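Local coordinates for protein esterase E25 (Uncultured bacterium, PDB 4Q05) that probably hydrolyses carboxylic esters, as a dimeric enzyme of the GTSAG motif subfamily of the bacterial hormone-sensitive lipase family, at residues 45-48 with 54-57; 150-155 with 203-208; 236-241 with 308-313; 244-249 with 257-262; 333-338 with 346-351. All coordinates share one frame; numbering follows the deposited sequence.

Contact 1. Residues 45-48 with 54-57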
# COMPACT_ATOMS: atom_id res chain seq x y z
N PRO A 45 18.56 -1.35 -7.01
CA PRO A 45 18.52 -1.93 -8.35
C PRO A 45 17.13 -1.79 -8.96
O PRO A 45 16.15 -1.60 -8.23
CB PRO A 45 18.82 -3.41 -8.09
CG PRO A 45 18.30 -3.66 -6.71
CD PRO A 45 18.59 -2.39 -5.95
N ALA A 46 17.05 -1.88 -10.28
CA ALA A 46 15.77 -1.90 -10.95
C ALA A 46 14.97 -3.07 -10.38
O ALA A 46 15.54 -4.08 -10.00
CB ALA A 46 15.95 -2.02 -12.45
N PRO A 47 13.64 -2.93 -10.29
CA PRO A 47 12.88 -3.97 -9.59
C PRO A 47 12.43 -5.11 -10.50
O PRO A 47 11.51 -4.93 -11.29
CB PRO A 47 11.67 -3.20 -9.06
CG PRO A 47 11.46 -2.12 -10.07
CD PRO A 47 12.82 -1.76 -10.62
N SER A 48 13.06 -6.27 -10.38
CA SER A 48 12.66 -7.43 -11.17
C SER A 48 11.26 -7.87 -10.82
O SER A 48 10.66 -8.66 -11.54
CB SER A 48 13.62 -8.59 -10.94
OG SER A 48 14.93 -8.21 -11.29
N LEU A 54 7.96 -1.80 -16.90
CA LEU A 54 8.33 -0.85 -15.85
C LEU A 54 9.80 -1.03 -15.46
O LEU A 54 10.54 -0.05 -15.27
CB LEU A 54 7.43 -1.02 -14.62
CG LEU A 54 7.75 -0.06 -13.48
CD1 LEU A 54 7.64 1.37 -13.97
CD2 LEU A 54 6.81 -0.30 -12.28
N TYR A 55 10.22 -2.28 -15.36
CA TYR A 55 11.62 -2.58 -15.11
C TYR A 55 12.52 -1.87 -16.13
O TYR A 55 13.54 -1.27 -15.78
CB TYR A 55 11.85 -4.08 -15.18
CG TYR A 55 13.29 -4.48 -14.91
CD1 TYR A 55 14.23 -4.51 -15.93
CD2 TYR A 55 13.70 -4.82 -13.62
CE1 TYR A 55 15.55 -4.88 -15.69
CE2 TYR A 55 15.02 -5.20 -13.37
CZ TYR A 55 15.94 -5.22 -14.41
OH TYR A 55 17.24 -5.58 -14.18
N ASN A 56 12.15 -1.93 -17.40
CA ASN A 56 12.97 -1.28 -18.43
C ASN A 56 12.94 0.24 -18.32
O ASN A 56 13.97 0.90 -18.45
CB ASN A 56 12.57 -1.77 -19.83
CG ASN A 56 12.99 -3.21 -20.08
OD1 ASN A 56 13.99 -3.67 -19.53
ND2 ASN A 56 12.22 -3.93 -20.90
N ILE A 57 11.76 0.80 -18.06
CA ILE A 57 11.67 2.24 -17.83
C ILE A 57 12.60 2.65 -16.70
O ILE A 57 13.40 3.58 -16.84
CB ILE A 57 10.24 2.66 -17.47
CG1 ILE A 57 9.34 2.59 -18.71
CG2 ILE A 57 10.23 4.06 -16.88
CD1 ILE A 57 7.90 2.94 -18.43
O HOH W 1 17.59 -5.35 -11.06
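The methyl group of Ala46 lies over one face of the Tyr55 ring. Ala46 CB is 3.8 Å from the centroid of the six ring atoms of Tyr55 and 27° off the ring normal, which meets the geometry of a CH-pi contact. It is displaced toward the rim, where Ala46 CB comes within 3.4 Å of Tyr55 CE2. The edge of the same ring is met by main chain: Pro47 O approaches Tyr55 CD2 at 3.2 Å, close to the ring plane, and Ser48 N follows at 3.6 Å from Tyr55 CD2. Beside them Ser48 OG stands 3.7 Å from Tyr55 CE2, so three successive residues wrap a face and one rim of a single side chain. The phenol oxygen is tied in through water 1, which donates to Ala46 O at 2.6 Å and sits 3.1 Å from Tyr55 OH. What aims the ring is its first torsion, with CG anti to the backbone N (chi1 -179°), carrying it off helix 52-59 and back along the incoming chain. Further out, Pro45 O accepts from Arg301, Pro47 packs on Ile58 of the helix, and the loop borders the second subunit, where Ser48 meets Thr242 of that chain. The arrangement is that of a loop folded back on the helix it leads into, here joining strand 37-44 to helix 52-59 beside the dimer interface.

Contact 2. Residues 150-155 with 203-208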
# COMPACT_ATOMS: atom_id res chain seq x y z
N THR A 150 -4.12 17.20 -19.87
CA THR A 150 -5.00 16.15 -20.37
C THR A 150 -4.37 14.75 -20.44
O THR A 150 -5.08 13.77 -20.67
CB THR A 150 -5.57 16.49 -21.76
OG1 THR A 150 -4.50 16.69 -22.69
CG2 THR A 150 -6.44 17.75 -21.69
N ILE A 151 -3.07 14.64 -20.24
CA ILE A 151 -2.43 13.32 -20.34
C ILE A 151 -3.11 12.27 -19.46
O ILE A 151 -3.57 11.24 -19.95
CB ILE A 151 -0.93 13.37 -20.04
CG1 ILE A 151 -0.23 14.28 -21.05
CG2 ILE A 151 -0.32 11.96 -20.09
CD1 ILE A 151 1.23 14.53 -20.75
N GLU A 152 -3.21 12.53 -18.17
CA GLU A 152 -3.82 11.53 -17.29
C GLU A 152 -5.29 11.29 -17.63
O GLU A 152 -5.80 10.17 -17.48
CB GLU A 152 -3.65 11.91 -15.82
CG GLU A 152 -4.26 10.90 -14.86
CD GLU A 152 -4.11 11.31 -13.41
OE1 GLU A 152 -4.19 12.52 -13.10
OE2 GLU A 152 -3.92 10.41 -12.56
N ALA A 153 -5.98 12.33 -18.08
CA ALA A 153 -7.38 12.23 -18.48
C ALA A 153 -7.52 11.30 -19.67
O ALA A 153 -8.46 10.52 -19.77
CB ALA A 153 -7.92 13.60 -18.85
N ILE A 154 -6.58 11.41 -20.59
CA ILE A 154 -6.57 10.54 -21.76
C ILE A 154 -6.38 9.08 -21.33
O ILE A 154 -7.06 8.18 -21.83
CB ILE A 154 -5.46 10.97 -22.73
CG1 ILE A 154 -5.80 12.34 -23.32
CG2 ILE A 154 -5.25 9.92 -23.83
CD1 ILE A 154 -4.59 13.04 -23.95
N VAL A 155 -5.47 8.86 -20.38
CA VAL A 155 -5.22 7.51 -19.89
C VAL A 155 -6.44 6.94 -19.19
O VAL A 155 -6.85 5.80 -19.45
CB VAL A 155 -4.05 7.48 -18.88
CG1 VAL A 155 -3.98 6.10 -18.23
CG2 VAL A 155 -2.74 7.84 -19.54
N GLY A 203 -11.88 12.93 -9.77
CA GLY A 203 -10.58 12.88 -9.16
C GLY A 203 -9.43 13.01 -10.11
O GLY A 203 -9.58 13.46 -11.24
N GLY A 204 -8.27 12.64 -9.62
CA GLY A 204 -7.04 12.81 -10.37
C GLY A 204 -5.88 12.62 -9.42
O GLY A 204 -5.94 11.78 -8.53
N SER A 205 -4.85 13.42 -9.58
CA SER A 205 -3.59 13.12 -8.94
C SER A 205 -2.95 14.35 -8.34
O SER A 205 -3.32 15.48 -8.69
CB SER A 205 -2.66 12.45 -9.95
OG SER A 205 -2.46 13.32 -11.05
N SER A 206 -2.02 14.13 -7.42
CA SER A 206 -1.25 15.22 -6.85
C SER A 206 -2.13 16.42 -6.46
O SER A 206 -3.06 16.28 -5.67
CB SER A 206 -0.18 15.68 -7.84
OG SER A 206 0.74 16.55 -7.20
N GLY A 207 -1.81 17.58 -7.02
CA GLY A 207 -2.51 18.80 -6.68
C GLY A 207 -3.99 18.77 -7.01
O GLY A 207 -4.80 19.33 -6.27
N GLY A 208 -4.34 18.13 -8.12
CA GLY A 208 -5.73 18.01 -8.51
C GLY A 208 -6.49 17.12 -7.54
O GLY A 208 -7.64 17.39 -7.20
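Glu152 reaches from helix 151-160 to Ser205, at the end of strand 200-205, where the chain turns sharply into helix 206-221 in a manner consistent with the nucleophile elbow (GxSxG) of alpha/beta hydrolases. Gly204, Ser206 and Gly208 fit that pattern, and Ser206 has the strained backbone angles (phi 46°, psi -122°) of the elbow position. From CB the Glu152 chain runs out fully extended, with chi1 at 180° and chi2 practically the same, and its side chain brushes His135 of strand 132-136. Glu152 CD arrives 3.5 Å from Ser205 OG. At the tip Glu152 OE1 accepts a hydrogen bond from Ser205 OG at 2.8 Å, although the place of OE1 in the model is less sure than usual. OE2 turns to another partner, Tyr335 OH, in the loop that follows His332, a residue packed against Ser206. With an alanine at this position, Ser205 OG would probably lose its acceptor on the helix and Tyr335 OH its carboxylate partner. The carboxylate also rests against the serine methylene, Glu152 OE2 lying 3.5 Å from Ser205 CB.

Contact 3. Residues 236-241 with 308-313. With NA (sodium ion), chain C.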
# COMPACT_ATOMS: atom_id res chain seq x y z
N GLY A 236 -1.83 14.76 -3.31
CA GLY A 236 -1.08 15.70 -2.53
C GLY A 236 -1.89 16.00 -1.30
O GLY A 236 -2.34 17.11 -1.11
N ALA A 237 -2.13 14.96 -0.51
CA ALA A 237 -3.07 15.04 0.60
C ALA A 237 -2.49 15.78 1.82
O ALA A 237 -3.21 16.44 2.56
CB ALA A 237 -3.54 13.64 0.99
N ASP A 238 -1.19 15.64 2.03
CA ASP A 238 -0.49 16.40 3.08
C ASP A 238 0.75 17.03 2.48
O ASP A 238 1.71 16.33 2.17
CB ASP A 238 -0.09 15.47 4.23
CG ASP A 238 0.57 16.21 5.39
OD1 ASP A 238 0.90 17.41 5.24
OD2 ASP A 238 0.78 15.57 6.44
N MET A 239 0.73 18.35 2.30
CA MET A 239 1.85 19.02 1.65
C MET A 239 2.83 19.68 2.62
O MET A 239 3.75 20.35 2.19
CB MET A 239 1.37 20.03 0.61
CG MET A 239 0.46 19.42 -0.47
SD MET A 239 1.11 17.89 -1.19
CE MET A 239 2.73 18.40 -1.77
N SER A 240 2.63 19.50 3.92
CA SER A 240 3.71 19.76 4.86
C SER A 240 4.68 18.63 4.63
O SER A 240 4.33 17.64 3.99
CB SER A 240 3.21 19.75 6.32
OG SER A 240 2.78 18.46 6.70
N LYS A 241 5.90 18.76 5.14
CA LYS A 241 6.86 17.69 4.96
C LYS A 241 6.63 16.65 6.04
O LYS A 241 7.49 16.38 6.89
CB LYS A 241 8.30 18.20 4.95
CG LYS A 241 9.24 17.25 4.23
CD LYS A 241 10.66 17.77 4.17
CE LYS A 241 11.57 16.73 3.52
NZ LYS A 241 12.99 17.20 3.50
N THR A 308 -0.56 9.01 0.37
CA THR A 308 -1.58 8.16 -0.21
C THR A 308 -2.14 7.16 0.81
O THR A 308 -3.35 7.06 1.00
CB THR A 308 -1.04 7.38 -1.43
OG1 THR A 308 -0.51 8.33 -2.37
CG2 THR A 308 -2.18 6.56 -2.08
N VAL A 309 -1.24 6.44 1.46
CA VAL A 309 -1.67 5.37 2.35
C VAL A 309 -2.25 5.96 3.63
O VAL A 309 -3.13 5.37 4.25
CB VAL A 309 -0.55 4.35 2.65
CG1 VAL A 309 -0.01 3.76 1.34
CG2 VAL A 309 0.57 4.97 3.47
N ARG A 310 -1.75 7.13 4.02
CA ARG A 310 -2.31 7.84 5.16
C ARG A 310 -3.73 8.23 4.83
O ARG A 310 -4.62 8.15 5.67
CB ARG A 310 -1.49 9.08 5.52
CG ARG A 310 -0.18 8.76 6.23
CD ARG A 310 0.67 10.01 6.35
NE ARG A 310 0.01 11.01 7.18
CZ ARG A 310 0.29 12.31 7.17
NH1 ARG A 310 1.23 12.78 6.36
NH2 ARG A 310 -0.38 13.14 7.95
N THR A 311 -3.97 8.64 3.59
CA THR A 311 -5.32 9.01 3.20
C THR A 311 -6.23 7.78 3.13
O THR A 311 -7.36 7.82 3.60
CB THR A 311 -5.35 9.76 1.85
OG1 THR A 311 -4.62 10.99 1.96
CG2 THR A 311 -6.79 10.05 1.45
N HIS A 312 -5.73 6.71 2.55
CA HIS A 312 -6.48 5.47 2.45
C HIS A 312 -6.90 5.01 3.85
O HIS A 312 -8.04 4.61 4.06
CB HIS A 312 -5.64 4.37 1.79
CG HIS A 312 -6.29 3.02 1.84
ND1 HIS A 312 -5.88 2.02 2.70
CD2 HIS A 312 -7.35 2.51 1.17
CE1 HIS A 312 -6.64 0.95 2.54
NE2 HIS A 312 -7.55 1.23 1.62
N ILE A 313 -5.97 5.08 4.79
CA ILE A 313 -6.22 4.59 6.13
C ILE A 313 -7.24 5.50 6.80
O ILE A 313 -8.17 5.03 7.43
CB ILE A 313 -4.93 4.48 6.97
CG1 ILE A 313 -4.06 3.32 6.45
CG2 ILE A 313 -5.25 4.25 8.46
CD1 ILE A 313 -4.80 1.94 6.50
NA NA C . -3.22 1.93 3.41
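Asp238 turns its carboxylate to Arg310 with CG anti to the backbone N (chi1 -177°), while Arg310 leaves helix 305-317 and bends at its third torsion (chi3 63°) so that the end of the guanidinium faces the acid. Both terminal nitrogens grip one oxygen: Arg310 NH1 donates a hydrogen bond to Asp238 OD2 at 2.8 Å, and Arg310 NH2 does so to Asp238 OD2 at 3.1 Å. OD2 lies near the guanidinium plane, yet the carboxylate is rotated 66° against that plane and is met on its anti side, which explains why this salt bridge is not a flat pairing of two nitrogens with two oxygens. The other oxygen is occupied within the loop, where Asp238 OD1 accepts from Ser240 N at 3.0 Å, nearly head-on to the C-O bond, and from Ser240 OG at 2.6 Å on the syn side. Held by four donors, with a weak fifth from Tyr285 OH to OD2, the carboxylate has little freedom to rotate, and the buried arginine would be expected to stabilise its charge. Nearby, Ala237 CB sits tightly on Thr311 OG1 at 3.0 Å, an oxygen already bonded to Ala307 O one turn back in the helix. At the far side of the helix, His312 ND1 binds a sodium ion at 2.8 Å, which Val326 O of the second subunit also binds. The bond from Ser240 N closes an Asx turn, a motif that here shapes the loop after strand 229-235 of the alpha/beta hydrolase fold and pins it to a helix at the dimer interface.

Contact 4. Residues 244-249 with 257-262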
# COMPACT_ATOMS: atom_id res chain seq x y z
N ASP A 244 6.64 9.55 5.94
CA ASP A 244 7.85 8.75 5.77
C ASP A 244 8.42 8.86 4.36
O ASP A 244 9.63 9.04 4.18
CB ASP A 244 7.55 7.28 6.06
CG ASP A 244 7.75 6.91 7.53
OD1 ASP A 244 8.08 7.80 8.34
OD2 ASP A 244 7.57 5.72 7.87
N SER A 245 7.56 8.74 3.35
CA SER A 245 8.04 8.66 1.98
C SER A 245 8.77 9.94 1.54
O SER A 245 9.66 9.88 0.69
CB SER A 245 6.91 8.30 1.00
OG SER A 245 5.84 9.25 1.04
N TYR A 246 8.39 11.08 2.09
CA TYR A 246 9.14 12.31 1.82
C TYR A 246 10.62 12.12 2.17
O TYR A 246 11.49 12.71 1.55
CB TYR A 246 8.59 13.48 2.64
CG TYR A 246 7.36 14.14 2.08
CD1 TYR A 246 7.27 14.45 0.73
CD2 TYR A 246 6.29 14.48 2.90
CE1 TYR A 246 6.14 15.09 0.21
CE2 TYR A 246 5.17 15.12 2.40
CZ TYR A 246 5.10 15.42 1.05
OH TYR A 246 4.00 16.04 0.54
N TYR A 247 10.88 11.31 3.19
CA TYR A 247 12.25 11.13 3.68
C TYR A 247 12.87 9.87 3.10
O TYR A 247 13.97 9.89 2.56
CB TYR A 247 12.26 11.13 5.21
CG TYR A 247 11.70 12.43 5.77
CD1 TYR A 247 12.53 13.53 6.00
CD2 TYR A 247 10.35 12.57 6.04
CE1 TYR A 247 12.01 14.73 6.50
CE2 TYR A 247 9.83 13.75 6.53
CZ TYR A 247 10.66 14.83 6.76
OH TYR A 247 10.11 16.01 7.25
N ILE A 248 12.12 8.77 3.19
CA ILE A 248 12.60 7.49 2.69
C ILE A 248 12.80 7.51 1.18
O ILE A 248 13.78 6.95 0.67
CB ILE A 248 11.61 6.38 3.04
CG1 ILE A 248 11.46 6.25 4.57
CG2 ILE A 248 12.05 5.06 2.40
CD1 ILE A 248 10.51 5.12 5.02
N ASN A 249 11.87 8.13 0.46
CA ASN A 249 11.95 8.11 -1.00
C ASN A 249 12.60 9.37 -1.58
O ASN A 249 12.58 9.60 -2.78
CB ASN A 249 10.58 7.83 -1.63
CG ASN A 249 10.18 6.38 -1.48
OD1 ASN A 249 11.03 5.52 -1.28
ND2 ASN A 249 8.88 6.10 -1.58
N VAL A 257 11.45 13.64 -7.08
CA VAL A 257 12.81 13.57 -6.53
C VAL A 257 12.92 13.95 -5.05
O VAL A 257 13.42 13.16 -4.25
CB VAL A 257 13.83 14.42 -7.34
CG1 VAL A 257 15.22 14.16 -6.82
CG2 VAL A 257 13.77 14.10 -8.82
N THR A 258 12.50 15.16 -4.70
CA THR A 258 12.62 15.63 -3.33
C THR A 258 11.56 16.69 -3.04
O THR A 258 11.09 17.38 -3.94
CB THR A 258 14.03 16.22 -3.06
OG1 THR A 258 14.14 16.61 -1.69
CG2 THR A 258 14.30 17.43 -3.94
N TYR A 259 11.18 16.79 -1.78
CA TYR A 259 10.25 17.81 -1.33
C TYR A 259 10.95 19.17 -1.34
O TYR A 259 10.33 20.18 -1.64
CB TYR A 259 9.80 17.48 0.08
CG TYR A 259 8.87 18.49 0.71
CD1 TYR A 259 7.49 18.35 0.58
CD2 TYR A 259 9.35 19.56 1.45
CE1 TYR A 259 6.62 19.26 1.16
CE2 TYR A 259 8.50 20.47 2.04
CZ TYR A 259 7.13 20.32 1.89
OH TYR A 259 6.26 21.22 2.47
N ASP A 260 12.24 19.17 -1.00
CA ASP A 260 12.98 20.41 -0.81
C ASP A 260 13.19 21.15 -2.12
O ASP A 260 13.35 20.52 -3.16
CB ASP A 260 14.36 20.14 -0.19
CG ASP A 260 14.29 19.33 1.09
OD1 ASP A 260 13.29 19.45 1.85
OD2 ASP A 260 15.24 18.56 1.34
N GLY A 261 13.20 22.47 -2.05
CA GLY A 261 13.38 23.29 -3.23
C GLY A 261 12.04 23.56 -3.91
O GLY A 261 11.14 24.17 -3.32
N PHE A 262 11.92 23.08 -5.14
CA PHE A 262 10.76 23.40 -5.96
C PHE A 262 9.42 23.01 -5.33
O PHE A 262 8.50 23.83 -5.26
CB PHE A 262 10.87 22.76 -7.34
CG PHE A 262 9.70 23.06 -8.21
CD1 PHE A 262 9.59 24.29 -8.84
CD2 PHE A 262 8.68 22.15 -8.36
CE1 PHE A 262 8.49 24.59 -9.62
CE2 PHE A 262 7.57 22.44 -9.14
CZ PHE A 262 7.48 23.67 -9.78
O HOH W 2 12.16 15.09 0.23
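Water 2 is gripped by both touching tyrosines' backbones: it donates to Tyr246 O at 2.8 Å and accepts from Tyr259 N, also at 2.8 Å. Beside this bridge the side chains form a T-shaped (edge-to-face) stack, which links helix 244-248 to the loop that leads into helix 262-271 of the alpha/beta hydrolase fold. The centroids of the Tyr246 and Tyr259 rings are 5.0 Å apart and the planes meet at 69°, with the edge of Tyr259 directed at the face of Tyr246. Tyr259 CD1 is the atom that does the touching, 3.5 Å from Tyr246 CE1 and displaced from the middle of the face toward its rim. The position of Tyr259 follows from its first torsion: with CG anti to the backbone N (chi1 178°), the ring projects toward the helix. Each phenol then anchors itself on the preceding loop, Tyr246 OH bonding to Asp238 O and Tyr259 OH to Met239 O, so each ring is fixed at its backbone end and at its hydroxyl, which should limit sliding. Farther along, Asn249 leaves the helix and its ND2 bonds to Asp302 O and Thr300 O. On the outer side, Asp244 forms a salt bridge with Arg301 of the second subunit, which places the helix at the interface. The approach of the 257-262 chain to the stack is shaped by an ST turn: Thr258 OG1, itself bonded to Asp250 OD2, accepts from Asp260 N at 3.3 Å with an N-H...O angle of 151°.

Contact 5. Residues 333-338 with 346-351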
# COMPACT_ATOMS: atom_id res chain seq x y z
N GLY A 333 3.01 9.30 -9.98
CA GLY A 333 2.40 9.41 -11.30
C GLY A 333 2.80 8.36 -12.32
O GLY A 333 2.29 8.39 -13.44
N ASP A 334 3.68 7.42 -11.96
CA ASP A 334 4.21 6.46 -12.92
C ASP A 334 3.16 5.46 -13.40
O ASP A 334 3.43 4.69 -14.32
CB ASP A 334 5.40 5.68 -12.34
CG ASP A 334 6.70 6.43 -12.48
OD1 ASP A 334 6.74 7.41 -13.26
OD2 ASP A 334 7.68 6.03 -11.81
N TYR A 335 2.00 5.45 -12.76
CA TYR A 335 0.94 4.51 -13.11
C TYR A 335 0.21 4.97 -14.36
O TYR A 335 -0.63 4.26 -14.89
CB TYR A 335 -0.06 4.38 -11.96
CG TYR A 335 -0.63 5.71 -11.53
CD1 TYR A 335 -1.66 6.31 -12.24
CD2 TYR A 335 -0.12 6.38 -10.42
CE1 TYR A 335 -2.17 7.54 -11.87
CE2 TYR A 335 -0.63 7.60 -10.04
CZ TYR A 335 -1.65 8.18 -10.76
OH TYR A 335 -2.15 9.40 -10.38
N ALA A 336 0.52 6.18 -14.81
CA ALA A 336 -0.18 6.78 -15.94
C ALA A 336 0.79 7.42 -16.91
O ALA A 336 0.50 8.48 -17.47
CB ALA A 336 -1.20 7.79 -15.46
N VAL A 337 1.94 6.79 -17.11
CA VAL A 337 2.99 7.35 -17.95
C VAL A 337 3.23 6.47 -19.18
O VAL A 337 3.57 6.96 -20.25
CB VAL A 337 4.29 7.53 -17.15
CG1 VAL A 337 5.50 7.53 -18.07
CG2 VAL A 337 4.24 8.82 -16.33
N ASP A 338 3.02 5.17 -19.04
CA ASP A 338 3.17 4.26 -20.17
C ASP A 338 1.99 3.32 -20.23
O ASP A 338 1.82 2.45 -19.37
CB ASP A 338 4.47 3.48 -20.06
CG ASP A 338 4.76 2.64 -21.29
OD1 ASP A 338 3.82 2.06 -21.89
OD2 ASP A 338 5.95 2.56 -21.66
N HIS A 346 -3.53 -2.88 -15.51
CA HIS A 346 -4.25 -3.46 -14.39
C HIS A 346 -4.95 -2.36 -13.59
O HIS A 346 -6.15 -2.44 -13.29
CB HIS A 346 -3.27 -4.22 -13.49
CG HIS A 346 -3.87 -4.67 -12.20
ND1 HIS A 346 -5.08 -5.34 -12.13
CD2 HIS A 346 -3.43 -4.56 -10.92
CE1 HIS A 346 -5.35 -5.62 -10.86
NE2 HIS A 346 -4.37 -5.16 -10.12
N ALA A 347 -4.19 -1.32 -13.27
CA ALA A 347 -4.71 -0.26 -12.42
C ALA A 347 -6.03 0.29 -12.97
O ALA A 347 -7.01 0.48 -12.24
CB ALA A 347 -3.69 0.86 -12.32
N PHE A 348 -6.07 0.53 -14.27
CA PHE A 348 -7.24 1.17 -14.86
C PHE A 348 -8.34 0.18 -15.20
O PHE A 348 -9.51 0.54 -15.24
CB PHE A 348 -6.82 2.08 -16.01
CG PHE A 348 -6.07 3.28 -15.53
CD1 PHE A 348 -6.75 4.31 -14.89
CD2 PHE A 348 -4.69 3.34 -15.61
CE1 PHE A 348 -6.06 5.40 -14.39
CE2 PHE A 348 -4.00 4.44 -15.13
CZ PHE A 348 -4.68 5.47 -14.51
N ALA A 349 -7.97 -1.08 -15.40
CA ALA A 349 -9.00 -2.12 -15.41
C ALA A 349 -9.69 -2.19 -14.04
O ALA A 349 -10.91 -2.30 -13.96
CB ALA A 349 -8.40 -3.47 -15.81
N GLU A 350 -8.91 -2.09 -12.96
CA GLU A 350 -9.48 -2.02 -11.62
C GLU A 350 -10.35 -0.76 -11.45
O GLU A 350 -11.43 -0.82 -10.88
CB GLU A 350 -8.38 -2.05 -10.55
CG GLU A 350 -7.61 -3.37 -10.49
CD GLU A 350 -8.37 -4.50 -9.77
OE1 GLU A 350 -9.49 -4.27 -9.27
OE2 GLU A 350 -7.82 -5.62 -9.72
N LEU A 351 -9.87 0.38 -11.96
CA LEU A 351 -10.65 1.61 -11.87
C LEU A 351 -11.98 1.39 -12.57
O LEU A 351 -13.05 1.70 -12.05
CB LEU A 351 -9.91 2.80 -12.49
CG LEU A 351 -10.69 4.12 -12.41
CD1 LEU A 351 -11.14 4.41 -10.98
CD2 LEU A 351 -9.89 5.30 -12.98
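Phe348 and Tyr335 carry most of this contact, in which helix 342-358, the last helix of this alpha/beta hydrolase, lies against the loop that follows strand 322-327. The Phe348 ring enters with its outer rim first. Its CZ comes to 3.9 Å from Tyr335 CD1 and 4.2 Å from Tyr335 CE1, near the plane of the tyrosine ring, so it meets the tyrosine at its edge, and the two side chains cross at about a right angle. One atom along, Phe348 CE2 lies 3.4 Å from Tyr335 O, which sits in the plane of the phenylalanine ring. That carbonyl also accepts from Thr344 OG1 in the first turn of the same helix, so the polar atom beside the aromatic rim has a partner of its own. Ala336 adds a lighter touch, with CB 4.3 Å from Phe348 CZ. Tyr335 takes the torsion that places CG between the backbone N and the carbonyl carbon (chi1 55°), which sends the ring inward over strand 229-235 and brings its hydroxyl to Glu152. Behind the contact Phe348 packs on Val155, Ile156 and Leu159 of helix 151-160, and is thus wedged between that helix and the loop. Replacing it with an alanine would probably open a gap between helix 151-160 and the loop and leave the CD1 edge of Tyr335 without its aromatic neighbour. The residues Phe348 touches belong to a turn closed by Ala336 N, which donates to Gly333 O at 3.1 Å.

Along the chain contact 1 closes first, then contact 2; contact 4 falls between the two segments of contact 3, and contact 5 ends the series. Contacts 2 and 5 are the closest pair, their centres about 11 Å apart, and they join at Glu152 and Tyr335. Contacts 3 and 4 follow at about 13 Å, the tyrosines of contact 4 bonding to the 236-241 loop of contact 3. That loop meets the probable nucleophile elbow through Gly236 and Ser206. Contact 1 lies outermost, about 23 Å from the chain centre, yet Ile57 touches Asp338 of contact 5. All but contact 2 touch the second subunit, so the sheet-centred core and the dimer interface are linked through these loops and helices.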